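Local coordinates for protein peptidoglycan-N-acetylglucosamine deacetylase BC_1974 (Bacillus cereus, PDB 5N1P) that catalyses the zinc-dependent removal of acetyl groups from N-acetylglucosamine residues of peptidoglycan, at residues Tyr5-Asp10 with Thr31-Gly36; Gly57-Thr62 with Arg97-Ser102; Ile126-Trp131 with Ile160-Ile165. All coordinates share one frame; numbering follows the deposited sequence.

Interaction 1: Tyr5-Asp10 with Thr31-Gly36. With ZN (zinc ion), chain F; 8GK (~{N}-oxidanylnaphthalene-1-carboxamide), chain E.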
loop_
_atom_site.group_PDB
_atom_site.type_symbol
_atom_site.label_atom_id
_atom_site.label_comp_id
_atom_site.label_asym_id
_atom_site.label_seq_id
_atom_site.Cartn_x
_atom_site.Cartn_y
_atom_site.Cartn_z
ATOM N N TYR A 5 -0.318 9.043 -4.509
ATOM C CA TYR A 5 -0.960 7.878 -3.919
ATOM C C TYR A 5 -0.125 7.342 -2.771
ATOM O O TYR A 5 0.855 6.616 -2.984
ATOM C CB TYR A 5 -1.164 6.784 -4.968
ATOM C CG TYR A 5 -2.074 7.182 -6.102
ATOM C CD1 TYR A 5 -3.430 6.871 -6.067
ATOM C CD2 TYR A 5 -1.578 7.866 -7.214
ATOM C CE1 TYR A 5 -4.269 7.240 -7.101
ATOM C CE2 TYR A 5 -2.411 8.233 -8.254
ATOM C CZ TYR A 5 -3.756 7.911 -8.190
ATOM O OH TYR A 5 -4.593 8.273 -9.216
ATOM N N LEU A 6 -0.481 7.734 -1.557
ATOM C CA LEU A 6 0.171 7.186 -0.384
ATOM C C LEU A 6 -0.293 5.756 -0.227
ATOM O O LEU A 6 -1.497 5.497 -0.239
ATOM C CB LEU A 6 -0.173 7.976 0.871
ATOM C CG LEU A 6 0.527 9.299 1.132
ATOM C CD1 LEU A 6 -0.053 9.954 2.367
ATOM C CD2 LEU A 6 2.027 9.062 1.295
ATOM N N THR A 7 0.639 4.830 -0.081
ATOM C CA THR A 7 0.258 3.430 0.140
ATOM C C THR A 7 0.952 2.884 1.382
ATOM O O THR A 7 2.128 3.175 1.642
ATOM C CB THR A 7 0.574 2.513 -1.082
ATOM O OG1 THR A 7 1.997 2.325 -1.227
ATOM C CG2 THR A 7 -0.009 3.107 -2.374
ATOM N N PHE A 8 0.211 2.102 2.158
ATOM C CA PHE A 8 0.704 1.613 3.438
ATOM C C PHE A 8 0.581 0.108 3.479
ATOM O O PHE A 8 -0.519 -0.420 3.387
ATOM C CB PHE A 8 -0.079 2.227 4.599
ATOM C CG PHE A 8 0.018 3.715 4.663
ATOM C CD1 PHE A 8 1.108 4.310 5.271
ATOM C CD2 PHE A 8 -0.955 4.516 4.075
ATOM C CE1 PHE A 8 1.226 5.704 5.322
ATOM C CE2 PHE A 8 -0.849 5.909 4.122
ATOM C CZ PHE A 8 0.251 6.499 4.739
ATOM N N ASP A 9 1.715 -0.560 3.640
ATOM C CA ASP A 9 1.806 -2.021 3.639
ATOM C C ASP A 9 1.933 -2.630 5.036
ATOM O O ASP A 9 2.455 -1.993 5.958
ATOM C CB ASP A 9 3.039 -2.488 2.852
ATOM C CG ASP A 9 2.908 -2.319 1.349
ATOM O OD1 ASP A 9 1.880 -1.811 0.879
ATOM O OD2 ASP A 9 3.879 -2.701 0.634
ATOM N N ASP A 10 1.481 -3.881 5.144
ATOM C CA ASP A 10 1.807 -4.840 6.214
ATOM C C ASP A 10 0.839 -4.774 7.395
ATOM O O ASP A 10 0.979 -5.549 8.344
ATOM C CB ASP A 10 3.245 -4.696 6.757
ATOM C CG ASP A 10 4.335 -4.931 5.702
ATOM O OD1 ASP A 10 4.060 -5.451 4.605
ATOM O OD2 ASP A 10 5.509 -4.611 5.995
ATOM N N THR A 31 -4.168 4.400 0.373
ATOM C CA THR A 31 -4.368 3.012 -0.040
ATOM C C THR A 31 -3.638 2.112 0.943
ATOM O O THR A 31 -2.506 2.398 1.310
ATOM C CB THR A 31 -3.846 2.812 -1.477
ATOM O OG1 THR A 31 -4.594 3.660 -2.366
ATOM C CG2 THR A 31 -3.961 1.359 -1.932
ATOM N N PHE A 32 -4.291 1.036 1.381
ATOM C CA PHE A 32 -3.736 0.134 2.382
ATOM C C PHE A 32 -3.651 -1.268 1.823
ATOM O O PHE A 32 -4.621 -1.745 1.252
ATOM C CB PHE A 32 -4.615 0.112 3.646
ATOM C CG PHE A 32 -4.589 1.399 4.413
ATOM C CD1 PHE A 32 -5.431 2.444 4.077
ATOM C CD2 PHE A 32 -3.677 1.581 5.436
ATOM C CE1 PHE A 32 -5.382 3.641 4.763
ATOM C CE2 PHE A 32 -3.627 2.771 6.144
ATOM C CZ PHE A 32 -4.482 3.807 5.805
ATOM N N PHE A 33 -2.520 -1.941 2.018
ATOM C CA PHE A 33 -2.338 -3.309 1.541
ATOM C C PHE A 33 -2.107 -4.204 2.745
ATOM O O PHE A 33 -1.101 -4.079 3.447
ATOM C CB PHE A 33 -1.165 -3.382 0.542
ATOM C CG PHE A 33 -1.438 -2.664 -0.751
ATOM C CD1 PHE A 33 -2.345 -3.185 -1.671
ATOM C CD2 PHE A 33 -0.768 -1.485 -1.055
ATOM C CE1 PHE A 33 -2.578 -2.548 -2.876
ATOM C CE2 PHE A 33 -1.010 -0.826 -2.269
ATOM C CZ PHE A 33 -1.914 -1.355 -3.171
ATOM N N LEU A 34 -3.085 -5.066 3.007
ATOM C CA LEU A 34 -3.194 -5.743 4.288
ATOM C C LEU A 34 -2.731 -7.189 4.243
ATOM O O LEU A 34 -2.944 -7.888 3.251
ATOM C CB LEU A 34 -4.647 -5.704 4.760
ATOM C CG LEU A 34 -5.326 -4.326 4.779
ATOM C CD1 LEU A 34 -6.703 -4.489 5.434
ATOM C CD2 LEU A 34 -4.457 -3.334 5.527
ATOM N N ILE A 35 -2.144 -7.637 5.349
ATOM C CA ILE A 35 -1.728 -9.030 5.515
ATOM C C ILE A 35 -2.837 -9.795 6.219
ATOM O O ILE A 35 -3.402 -9.311 7.188
ATOM C CB ILE A 35 -0.433 -9.124 6.314
ATOM C CG1 ILE A 35 0.707 -8.492 5.508
ATOM C CG2 ILE A 35 -0.138 -10.576 6.669
ATOM C CD1 ILE A 35 2.045 -8.478 6.225
ATOM N N GLY A 36 -3.160 -10.986 5.716
ATOM C CA GLY A 36 -4.320 -11.726 6.199
ATOM C C GLY A 36 -4.412 -11.926 7.703
ATOM O O GLY A 36 -5.477 -11.745 8.273
HETATM ZN ZN ZN F . 5.357 -6.028 2.984
HETATM C C1 8GK E . 7.268 -4.965 0.894
HETATM C C2 8GK E . 8.682 -4.890 0.420
HETATM C C3 8GK E . 9.673 -5.436 1.222
HETATM C C4 8GK E . 10.998 -5.400 0.800
HETATM C C5 8GK E . 11.330 -4.830 -0.430
HETATM C C6 8GK E . 10.333 -4.287 -1.233
HETATM C C7 8GK E . 9.007 -4.323 -0.807
HETATM C C8 8GK E . 11.980 -5.943 1.617
HETATM C C9 8GK E . 11.654 -6.513 2.844
HETATM C C10 8GK E . 10.330 -6.545 3.265
HETATM C C11 8GK E . 9.344 -6.007 2.448
HETATM O O12 8GK E . 6.768 -6.071 0.946
HETATM N N13 8GK E . 6.596 -3.881 1.278
HETATM O O14 8GK E . 5.666 -4.042 2.304
HETATM O O HOH W 1 -3.307 6.057 -2.375
HETATM O O HOH W 2 7.132 -5.384 4.289
#

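Interaction 2: Gly57-Thr62 with Arg97-Ser102. With ZN (zinc ion), chain F; 8GK (~{N}-oxidanylnaphthalene-1-carboxamide), chain E.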
loop_
_atom_site.group_PDB
_atom_site.type_symbol
_atom_site.label_atom_id
_atom_site.label_comp_id
_atom_site.label_asym_id
_atom_site.label_seq_id
_atom_site.Cartn_x
_atom_site.Cartn_y
_atom_site.Cartn_z
ATOM N N GLY A 57 -6.638 -3.093 -0.121
ATOM C CA GLY A 57 -6.215 -4.172 -1.005
ATOM C C GLY A 57 -5.408 -5.222 -0.266
ATOM O O GLY A 57 -5.296 -5.188 0.959
ATOM N N MET A 58 -4.822 -6.145 -1.026
ATOM C CA MET A 58 -4.213 -7.341 -0.450
ATOM C C MET A 58 -2.688 -7.325 -0.502
ATOM O O MET A 58 -2.105 -6.896 -1.495
ATOM C CB MET A 58 -4.695 -8.597 -1.185
ATOM C CG MET A 58 -6.136 -8.994 -0.860
ATOM S SD MET A 58 -7.386 -8.057 -1.749
ATOM C CE MET A 58 -6.921 -8.449 -3.434
ATOM N N HIS A 59 -2.065 -7.845 0.553
ATOM C CA HIS A 59 -0.593 -7.940 0.626
ATOM C C HIS A 59 -0.139 -9.352 1.009
ATOM O O HIS A 59 0.981 -9.525 1.472
ATOM C CB HIS A 59 -0.042 -6.924 1.629
ATOM C CG HIS A 59 1.437 -6.668 1.518
ATOM N ND1 HIS A 59 2.088 -6.521 0.311
ATOM C CD2 HIS A 59 2.372 -6.465 2.478
ATOM C CE1 HIS A 59 3.366 -6.255 0.533
ATOM N NE2 HIS A 59 3.568 -6.220 1.839
ATOM N N SER A 60 -1.028 -10.326 0.796
ATOM C CA SER A 60 -0.815 -11.773 0.943
ATOM C C SER A 60 -1.127 -12.281 2.358
ATOM O O SER A 60 -1.566 -11.521 3.231
ATOM C CB SER A 60 0.610 -12.197 0.548
ATOM O OG SER A 60 1.530 -12.085 1.633
ATOM N N MET A 61 -0.943 -13.584 2.553
ATOM C CA MET A 61 -1.199 -14.240 3.835
ATOM C C MET A 61 0.085 -14.445 4.629
ATOM O O MET A 61 0.138 -14.190 5.832
ATOM C CB MET A 61 -1.864 -15.607 3.621
ATOM C CG MET A 61 -3.242 -15.563 3.002
ATOM S SD MET A 61 -4.496 -14.650 3.944
ATOM C CE MET A 61 -4.477 -15.486 5.517
ATOM N N THR A 62 1.121 -14.912 3.943
ATOM C CA THR A 62 2.355 -15.331 4.602
ATOM C C THR A 62 3.485 -14.323 4.478
ATOM O O THR A 62 4.439 -14.367 5.260
ATOM C CB THR A 62 2.861 -16.666 4.034
ATOM O OG1 THR A 62 3.276 -16.483 2.670
ATOM C CG2 THR A 62 1.763 -17.714 4.096
ATOM N N ARG A 97 -0.587 -5.846 -3.801
ATOM C CA ARG A 97 0.771 -5.291 -3.708
ATOM C C ARG A 97 1.695 -6.457 -3.369
ATOM O O ARG A 97 1.537 -7.100 -2.334
ATOM C CB ARG A 97 0.798 -4.183 -2.647
ATOM C CG ARG A 97 2.118 -3.868 -1.955
ATOM C CD ARG A 97 3.085 -3.044 -2.798
ATOM N NE ARG A 97 2.591 -1.825 -3.436
ATOM C CZ ARG A 97 2.479 -0.630 -2.854
ATOM N NH1 ARG A 97 2.710 -0.485 -1.552
ATOM N NH2 ARG A 97 2.078 0.423 -3.566
ATOM N N PRO A 98 2.643 -6.775 -4.264
ATOM C CA PRO A 98 3.484 -7.950 -3.992
ATOM C C PRO A 98 4.455 -7.721 -2.847
ATOM O O PRO A 98 5.183 -6.730 -2.842
ATOM C CB PRO A 98 4.280 -8.155 -5.297
ATOM C CG PRO A 98 3.595 -7.314 -6.325
ATOM C CD PRO A 98 2.906 -6.184 -5.590
ATOM N N PRO A 99 4.482 -8.644 -1.880
ATOM C CA PRO A 99 5.593 -8.585 -0.938
ATOM C C PRO A 99 6.933 -8.617 -1.686
ATOM O O PRO A 99 7.106 -9.417 -2.602
ATOM C CB PRO A 99 5.389 -9.838 -0.094
ATOM C CG PRO A 99 3.901 -10.044 -0.100
ATOM C CD PRO A 99 3.467 -9.638 -1.489
ATOM N N TYR A 100 7.848 -7.733 -1.299
ATOM C CA TYR A 100 9.179 -7.599 -1.910
ATOM C C TYR A 100 9.124 -7.049 -3.337
ATOM O O TYR A 100 10.147 -7.005 -4.033
ATOM C CB TYR A 100 9.946 -8.936 -1.875
ATOM C CG TYR A 100 9.911 -9.539 -0.494
ATOM C CD1 TYR A 100 10.666 -8.994 0.550
ATOM C CD2 TYR A 100 9.087 -10.612 -0.212
ATOM C CE1 TYR A 100 10.604 -9.532 1.829
ATOM C CE2 TYR A 100 9.019 -11.147 1.058
ATOM C CZ TYR A 100 9.775 -10.601 2.073
ATOM O OH TYR A 100 9.681 -11.139 3.340
ATOM N N GLY A 101 7.949 -6.588 -3.758
ATOM C CA GLY A 101 7.793 -6.052 -5.107
ATOM C C GLY A 101 7.664 -7.160 -6.145
ATOM O O GLY A 101 7.981 -8.308 -5.868
ATOM N N SER A 102 7.216 -6.817 -7.348
ATOM C CA SER A 102 6.950 -7.840 -8.369
ATOM C C SER A 102 8.180 -8.384 -9.077
ATOM O O SER A 102 8.091 -9.420 -9.741
ATOM C CB SER A 102 5.992 -7.299 -9.434
ATOM O OG SER A 102 6.587 -6.243 -10.164
HETATM ZN ZN ZN F . 5.357 -6.028 2.984
HETATM C C1 8GK E . 7.268 -4.965 0.894
HETATM C C2 8GK E . 8.682 -4.890 0.420
HETATM C C3 8GK E . 9.673 -5.436 1.222
HETATM C C4 8GK E . 10.998 -5.400 0.800
HETATM C C5 8GK E . 11.330 -4.830 -0.430
HETATM C C6 8GK E . 10.333 -4.287 -1.233
HETATM C C7 8GK E . 9.007 -4.323 -0.807
HETATM C C8 8GK E . 11.980 -5.943 1.617
HETATM C C9 8GK E . 11.654 -6.513 2.844
HETATM C C10 8GK E . 10.330 -6.545 3.265
HETATM C C11 8GK E . 9.344 -6.007 2.448
HETATM O O12 8GK E . 6.768 -6.071 0.946
HETATM N N13 8GK E . 6.596 -3.881 1.278
HETATM O O14 8GK E . 5.666 -4.042 2.304
HETATM O O HOH W 2 7.132 -5.384 4.289
#

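Interaction 3: Ile126-Trp131 with Ile160-Ile165. With 8GK (~{N}-oxidanylnaphthalene-1-carboxamide), chain E.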
loop_
_atom_site.group_PDB
_atom_site.type_symbol
_atom_site.label_atom_id
_atom_site.label_comp_id
_atom_site.label_asym_id
_atom_site.label_seq_id
_atom_site.Cartn_x
_atom_site.Cartn_y
_atom_site.Cartn_z
ATOM N N ILE A 126 7.938 5.646 -5.586
ATOM C CA ILE A 126 8.793 6.252 -4.564
ATOM C C ILE A 126 8.869 5.339 -3.360
ATOM O O ILE A 126 7.839 4.991 -2.787
ATOM C CB ILE A 126 8.269 7.614 -4.112
ATOM C CG1 ILE A 126 8.317 8.618 -5.267
ATOM C CG2 ILE A 126 9.071 8.134 -2.904
ATOM C CD1 ILE A 126 7.679 9.952 -4.930
ATOM N N ASP A 127 10.077 4.930 -2.997
ATOM C CA ASP A 127 10.302 4.139 -1.793
ATOM C C ASP A 127 10.750 5.073 -0.667
ATOM O O ASP A 127 11.784 5.729 -0.774
ATOM C CB ASP A 127 11.338 3.050 -2.075
ATOM C CG ASP A 127 11.704 2.225 -0.851
ATOM O OD1 ASP A 127 11.116 2.409 0.235
ATOM O OD2 ASP A 127 12.594 1.356 -0.994
ATOM N N SER A 128 9.964 5.141 0.404
ATOM C CA SER A 128 10.260 6.047 1.514
ATOM C C SER A 128 11.489 5.630 2.314
ATOM O O SER A 128 12.001 6.410 3.122
ATOM C CB SER A 128 9.057 6.126 2.457
ATOM O OG SER A 128 8.897 4.897 3.145
ATOM N N LEU A 129 11.940 4.392 2.105
ATOM C CA LEU A 129 13.062 3.832 2.867
ATOM C C LEU A 129 12.801 3.846 4.367
ATOM O O LEU A 129 13.737 3.865 5.165
ATOM C CB LEU A 129 14.357 4.595 2.563
ATOM C CG LEU A 129 14.806 4.546 1.105
ATOM C CD1 LEU A 129 16.022 5.453 0.892
ATOM C CD2 LEU A 129 15.126 3.115 0.698
ATOM N N ASP A 130 11.529 3.814 4.758
ATOM C CA ASP A 130 11.192 3.980 6.169
ATOM C C ASP A 130 11.820 2.890 7.052
ATOM O O ASP A 130 12.134 3.136 8.214
ATOM C CB ASP A 130 9.662 4.060 6.356
ATOM C CG ASP A 130 8.908 2.867 5.784
ATOM O OD1 ASP A 130 9.484 2.051 5.036
ATOM O OD2 ASP A 130 7.703 2.786 6.082
ATOM N N TRP A 131 12.063 1.711 6.481
ATOM C CA TRP A 131 12.700 0.619 7.217
ATOM C C TRP A 131 14.135 0.930 7.646
ATOM O O TRP A 131 14.654 0.319 8.582
ATOM C CB TRP A 131 12.706 -0.663 6.377
ATOM C CG TRP A 131 13.537 -0.564 5.128
ATOM C CD1 TRP A 131 13.109 -0.148 3.896
ATOM C CD2 TRP A 131 14.922 -0.922 4.969
ATOM N NE1 TRP A 131 14.142 -0.194 3.000
ATOM C CE2 TRP A 131 15.261 -0.673 3.626
ATOM C CE3 TRP A 131 15.909 -1.403 5.836
ATOM C CZ2 TRP A 131 16.544 -0.905 3.124
ATOM C CZ3 TRP A 131 17.185 -1.647 5.334
ATOM C CH2 TRP A 131 17.490 -1.393 3.987
ATOM N N ILE A 160 3.583 6.045 -3.461
ATOM C CA ILE A 160 4.573 6.104 -2.395
ATOM C C ILE A 160 4.474 4.905 -1.452
ATOM O O ILE A 160 3.414 4.653 -0.875
ATOM C CB ILE A 160 4.411 7.395 -1.586
ATOM C CG1 ILE A 160 4.552 8.606 -2.516
ATOM C CG2 ILE A 160 5.423 7.433 -0.454
ATOM C CD1 ILE A 160 3.909 9.856 -1.969
ATOM N N LEU A 161 5.580 4.185 -1.287
ATOM C CA LEU A 161 5.635 3.012 -0.419
ATOM C C LEU A 161 5.990 3.380 1.013
ATOM O O LEU A 161 7.086 3.891 1.285
ATOM C CB LEU A 161 6.658 1.989 -0.940
ATOM C CG LEU A 161 6.919 0.805 -0.001
ATOM C CD1 LEU A 161 5.677 -0.091 0.150
ATOM C CD2 LEU A 161 8.131 -0.011 -0.456
ATOM N N MET A 162 5.047 3.113 1.914
ATOM C CA MET A 162 5.267 3.254 3.343
ATOM C C MET A 162 4.663 2.051 4.069
ATOM O O MET A 162 3.997 1.211 3.461
ATOM C CB MET A 162 4.659 4.555 3.870
ATOM C CG MET A 162 5.257 5.763 3.209
ATOM S SD MET A 162 4.611 7.307 3.828
ATOM C CE MET A 162 5.398 7.350 5.433
ATOM N N HIS A 163 4.909 1.976 5.371
ATOM C CA HIS A 163 4.438 0.857 6.177
ATOM C C HIS A 163 3.826 1.395 7.451
ATOM O O HIS A 163 4.537 1.987 8.268
ATOM C CB HIS A 163 5.594 -0.114 6.493
ATOM C CG HIS A 163 6.262 -0.675 5.274
ATOM N ND1 HIS A 163 7.232 0.008 4.572
ATOM C CD2 HIS A 163 6.087 -1.851 4.624
ATOM C CE1 HIS A 163 7.632 -0.727 3.548
ATOM N NE2 HIS A 163 6.948 -1.857 3.555
ATOM N N ASP A 164 2.518 1.211 7.640
ATOM C CA ASP A 164 1.869 1.826 8.803
ATOM C C ASP A 164 2.092 1.030 10.089
ATOM O O ASP A 164 1.624 1.441 11.147
ATOM C CB ASP A 164 0.364 2.061 8.563
ATOM C CG ASP A 164 -0.401 0.789 8.212
ATOM O OD1 ASP A 164 0.126 -0.025 7.432
ATOM O OD2 ASP A 164 -1.546 0.622 8.702
ATOM N N ILE A 165 2.854 -0.059 10.012
ATOM C CA ILE A 165 3.152 -0.854 11.202
ATOM C C ILE A 165 4.372 -0.319 11.945
ATOM O O ILE A 165 4.740 -0.839 12.993
ATOM C CB ILE A 165 3.378 -2.331 10.851
ATOM C CG1 ILE A 165 4.483 -2.472 9.808
ATOM C CG2 ILE A 165 2.077 -2.923 10.362
ATOM C CD1 ILE A 165 5.086 -3.866 9.735
HETATM C C1 8GK E . 7.268 -4.965 0.894
HETATM C C2 8GK E . 8.682 -4.890 0.420
HETATM C C3 8GK E . 9.673 -5.436 1.222
HETATM C C4 8GK E . 10.998 -5.400 0.800
HETATM C C5 8GK E . 11.330 -4.830 -0.430
HETATM C C6 8GK E . 10.333 -4.287 -1.233
HETATM C C7 8GK E . 9.007 -4.323 -0.807
HETATM C C8 8GK E . 11.980 -5.943 1.617
HETATM C C9 8GK E . 11.654 -6.513 2.844
HETATM C C10 8GK E . 10.330 -6.545 3.265
HETATM C C11 8GK E . 9.344 -6.007 2.448
HETATM O O12 8GK E . 6.768 -6.071 0.946
HETATM N N13 8GK E . 6.596 -3.881 1.278
HETATM O O14 8GK E . 5.666 -4.042 2.304
#

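Interaction 1: Tyr5-Asp10 with Thr31-Gly36
Asp9 and Phe33 lie side by side on two neighbouring parallel strands, 2-9 and 31-34. With helix 16-25 between them, these strands form a beta-alpha-beta unit in the central sheet of the NodB homology domain. Four backbone hydrogen bonds join them, shared between Leu6, Phe8 and Asp10 of 5-10 and Thr31 and Phe33 of 31-36. The straightest runs from Phe33 N to Phe8 O, at an N-H...O angle of 171°.

Asp9 has been inferred to be the catalytic proton acceptor. Its CB stands 3.1 Å from O14 of the bound naphthalene hydroxamate. CG is anti to the carbonyl carbon (chi1 -72°), beside the backbone N; from there the two oxygens meet different partners. Asp9 OD1 reaches the edge of the Phe33 ring, 3.3 Å from CD2, with carboxylate and ring planes 78° apart. The same oxygen forms a salt bridge with Arg97. Asp9 OD2 turns to the inhibitor and lies 2.8 Å from its O14. The carboxylate thus lies between Arg97 and the metal-bound hydroxamate. Thr7, on the same face of the sheet, brings CB to the edge of the Phe33 ring, at CE2. Its OG1 bonds to Ile160 O.

Phe8 and Phe32 fill the other face, against Leu19 of helix 16-25. Their rings are near parallel but slid apart, with centroids 5.3 Å from each other and little overlap. Phe8 CD2 sits over one face of the Phe32 ring.

At the corner where the chain turns, Asp10 OD1 binds the zinc ion, which His59 and His63 also hold. The inhibitor chelates the metal through O12 and O14. Ile35 packs against this corner, its CD1 3.6 Å from Asp10 CA. A zinc-bound water donates a hydrogen bond to Asp10 OD2 at 2.5 Å.

Interaction 2: Gly57-Thr62 with Arg97-Ser102
His59 ND1 donates a hydrogen bond to Arg97 O at 2.8 Å, while NE2 of the same ring binds the zinc ion at 2.1 Å. The imidazole thus spans from metal to backbone. Arg97 O lies near the ring plane, but the donor approaches from above the plane of that carbonyl. CG of His59 is anti to its backbone N (chi1 -164°), which swings the ring toward the 97-102 loop. Over one ring face sits Pro99 CG in a CH-pi contact, 4.1 Å from the centroid. Arg97 CG packs against ND1. Together these contacts restrict ring rotation in this zinc site of a polysaccharide deacetylase.

Further out, Arg97 N bonds to Met58 O at 3.0 Å. A type II beta turn, Pro98 to Gly101, presents Tyr100 N to inhibitor O12 in a 3.0 Å hydrogen bond. The Tyr100 ring meets the naphthalene obliquely. Ser60 OG bonds to His59 O and touches Pro99 CG.

The contact joins the end of strand 55-58 to the loop after strand 95-96. Helix 65-70 packs on Pro98 and Pro99, helix 74-89 on Met58, and Phe33 of strand 31-34 on Arg97.

Interaction 3: Ile126-Trp131 with Ile160-Ile165
CG of His163 stands anti to the carbonyl carbon (chi1 -58°), and CG of Asp130 lies between its own backbone N and carbonyl carbon (chi1 56°). These torsions bring carboxylate and imidazole together in a His-carboxylate hydrogen bond. The pair lies at the C-terminal end of parallel strands 126-127 and 157-163. These belong to a beta-alpha-beta unit with helix 138-152.

His163 ND1 donates to both carboxylate oxygens, to Asp130 OD1 at 3.1 Å and Asp130 OD2 at 3.2 Å. Both use syn lone pairs. OD2 lies in the ring plane, and OD1 is tilted from it. The side chains cross at about a right angle, yet the carboxylate plane is only 31° from the ring. OD2 also accepts a weak bond from His163 N and a further bond from Ser169. The carboxylate therefore fixes the rotation of the ring. Inferred to be the catalytic proton donor, His163 directs NE2 into the ligand pocket, 2.8 Å from inhibitor O14.

The strands themselves pair through Leu161 N and Ile126 O, in a bond that is nearly straight. Side by side on one face, Ile126 CB meets Ile160 CG1. On the other face Leu161 CD2 touches Asp127 OD1, and the leucine packs on Asp9 and Trp124.

After the strand the chain turns. Asp127 OD1 accepts from Leu129 N in an Asx turn, and Ser128 OG accepts from Asp130 N in an ST turn. These turns hold the backbone that carries Asp130. Two donors of Ser128 grip Leu161 O, the backbone N at 3.3 Å and the hydroxyl OG at 2.8 Å.

Interaction 1 closes first along the chain, joining strands 2-9 and 31-34 across helix 16-25. Interaction 2 follows and ties the end of strand 55-58 to a later loop, across helices 65-70 and 74-89. Interaction 3 closes last, around helix 138-152. The three are in series; none nests in or crosses another. Interaction 1 sits between the other two in the main sheet: strand 31-34 neighbours 55-58, and strand 2-9 neighbours 157-163. Phe32 O meets Gly57 N and Leu34 O meets His59 N. On the other flank, Tyr5 O meets Ile160 N. All three converge on the inhibitor, and interactions 1 and 2 share the zinc ion. Arg97 of interaction 2 also touches Leu161 of interaction 3.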